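Local atomic coordinates of monoglyceride lipase (Saccharomyces cerevisiae, PDB entry 4ZWN), a protein that hydrolyses monoacylglycerols to free fatty acids and glycerol, and also takes part in the breakdown of fatty acid ethyl esters. Residues Gln77-Asp82 with Lys311-Val316. The protein carries 2 engineered substitutions. Sequence-based numbering, arbitrary orientation.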
# COMPACT_ATOMS: atom_id res chain seq x y z
N GLN A 77 3.97 -1.30 -8.60
CA GLN A 77 2.52 -1.43 -8.76
C GLN A 77 2.09 -1.51 -10.22
O GLN A 77 0.90 -1.47 -10.51
CB GLN A 77 1.81 -0.27 -8.06
CG GLN A 77 1.28 -0.63 -6.68
CD GLN A 77 2.36 -1.14 -5.75
OE1 GLN A 77 2.48 -2.34 -5.51
NE2 GLN A 77 3.17 -0.22 -5.23
N PHE A 78 3.05 -1.64 -11.13
CA PHE A 78 2.75 -1.79 -12.55
C PHE A 78 1.84 -2.99 -12.82
O PHE A 78 0.85 -2.88 -13.54
CB PHE A 78 4.02 -1.93 -13.39
CG PHE A 78 4.69 -0.62 -13.71
CD1 PHE A 78 4.23 0.57 -13.18
CD2 PHE A 78 5.79 -0.59 -14.56
CE1 PHE A 78 4.85 1.77 -13.48
CE2 PHE A 78 6.41 0.61 -14.86
CZ PHE A 78 5.94 1.79 -14.32
N ARG A 79 2.21 -4.12 -12.23
CA ARG A 79 1.48 -5.37 -12.42
C ARG A 79 0.01 -5.21 -12.02
O ARG A 79 -0.89 -5.69 -12.72
CB ARG A 79 2.14 -6.48 -11.60
CG ARG A 79 1.79 -7.90 -11.99
CD ARG A 79 2.54 -8.88 -11.09
NE ARG A 79 2.32 -10.28 -11.43
CZ ARG A 79 2.86 -11.30 -10.76
NH1 ARG A 79 3.64 -11.07 -9.72
NH2 ARG A 79 2.61 -12.55 -11.14
N LEU A 80 -0.23 -4.51 -10.92
CA LEU A 80 -1.59 -4.31 -10.42
C LEU A 80 -2.37 -3.33 -11.30
O LEU A 80 -3.51 -3.60 -11.68
CB LEU A 80 -1.56 -3.80 -8.98
CG LEU A 80 -2.91 -3.47 -8.37
CD1 LEU A 80 -3.82 -4.69 -8.37
CD2 LEU A 80 -2.73 -2.93 -6.95
N MET A 81 -1.75 -2.19 -11.61
CA MET A 81 -2.39 -1.16 -12.42
C MET A 81 -2.69 -1.65 -13.83
O MET A 81 -3.70 -1.25 -14.43
CB MET A 81 -1.51 0.09 -12.46
CG MET A 81 -1.34 0.76 -11.12
SD MET A 81 -0.46 2.34 -11.15
CE MET A 81 1.21 1.79 -11.49
N ASP A 82 -1.82 -2.50 -14.37
CA ASP A 82 -2.02 -3.06 -15.70
C ASP A 82 -3.27 -3.93 -15.74
O ASP A 82 -4.10 -3.79 -16.65
CB ASP A 82 -0.79 -3.87 -16.13
CG ASP A 82 -0.79 -4.18 -17.62
OD1 ASP A 82 -1.22 -3.31 -18.41
OD2 ASP A 82 -0.37 -5.30 -17.99
N LYS A 311 0.44 -17.59 -10.28
CA LYS A 311 -0.64 -18.33 -9.64
C LYS A 311 -1.22 -17.54 -8.48
O LYS A 311 -2.43 -17.38 -8.37
CB LYS A 311 -0.15 -19.70 -9.17
CG LYS A 311 -1.22 -20.54 -8.51
CD LYS A 311 -0.63 -21.79 -7.88
CE LYS A 311 -1.69 -22.63 -7.19
NZ LYS A 311 -1.11 -23.85 -6.57
N VAL A 312 -0.34 -17.05 -7.61
CA VAL A 312 -0.75 -16.27 -6.46
C VAL A 312 -1.42 -14.96 -6.87
O VAL A 312 -2.50 -14.63 -6.38
CB VAL A 312 0.44 -15.96 -5.53
CG1 VAL A 312 0.04 -14.92 -4.49
CG2 VAL A 312 0.94 -17.23 -4.87
N PHE A 313 -0.78 -14.23 -7.78
CA PHE A 313 -1.29 -12.92 -8.20
C PHE A 313 -2.67 -13.02 -8.82
O PHE A 313 -3.55 -12.21 -8.53
CB PHE A 313 -0.33 -12.25 -9.19
CG PHE A 313 -0.84 -10.93 -9.70
CD1 PHE A 313 -0.66 -9.77 -8.96
CD2 PHE A 313 -1.49 -10.85 -10.92
CE1 PHE A 313 -1.13 -8.56 -9.42
CE2 PHE A 313 -1.97 -9.64 -11.38
CZ PHE A 313 -1.78 -8.49 -10.64
N ASN A 314 -2.87 -14.01 -9.69
CA ASN A 314 -4.15 -14.20 -10.35
C ASN A 314 -5.27 -14.44 -9.35
O ASN A 314 -6.33 -13.83 -9.44
CB ASN A 314 -4.08 -15.36 -11.35
CG ASN A 314 -3.22 -15.03 -12.55
OD1 ASN A 314 -3.07 -13.86 -12.93
ND2 ASN A 314 -2.63 -16.05 -13.16
N THR A 315 -5.03 -15.34 -8.39
CA THR A 315 -6.00 -15.64 -7.34
C THR A 315 -6.29 -14.40 -6.50
O THR A 315 -7.45 -14.10 -6.19
CB THR A 315 -5.49 -16.76 -6.42
OG1 THR A 315 -5.14 -17.91 -7.20
CG2 THR A 315 -6.55 -17.14 -5.40
N VAL A 316 -5.23 -13.68 -6.15
CA VAL A 316 -5.35 -12.50 -5.30
C VAL A 316 -6.04 -11.35 -6.03
O VAL A 316 -6.95 -10.72 -5.48
CB VAL A 316 -3.96 -12.05 -4.80
CG1 VAL A 316 -4.03 -10.67 -4.19
CG2 VAL A 316 -3.43 -13.05 -3.77
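Arg-79 lays its side chain, from CG outward, along one face of the Phe-313 ring, the two side chains running past each other in opposite directions from their helices. Its guanidinium is stacked on the ring, with planes only 12° apart and centres separated by 4.5 Å, an offset that brings NE of Arg-79 to 3.7 Å from CG of Phe-313. Farther out, NH2 of Arg-79 passes beyond the ring and lies 3.5 Å from CB of Phe-313. Nearer the backbone, CG of Arg-79 makes a CH-pi contact, 4.0 Å from the centroid of the Phe-313 ring and 17° off its normal. With chi2 and chi3 both near 180°, the Arg-79 chain is fully extended, which lets methylene groups and guanidinium share this one aromatic surface. The outer end of the ring reaches the 78-86 backbone: CZ of Phe-313 is 3.6 Å from the carbonyl O of Arg-79, while CA of Leu-80 sits at the ring edge, 4.2 Å from the same CZ. In this alpha/beta hydrolase fold, the contact joins the helix after strand 62-67 to the C-terminal helix 310-326, which follows the loop bearing His-302, the probable charge-relay histidine; Arg-79 and His-302 side chains are about 12 Å apart. No hydrogen bond links the two segments; the guanidinium is held from just ahead of Phe-313, by a salt bridge from NH2 to Asp-310 and a hydrogen bond from NH1 to the carbonyl of Glu-308. His-83, one turn beyond Arg-79, packs edge-to-face with Phe-313 and hydrogen-bonds through ND1 to the Arg-79 carbonyl.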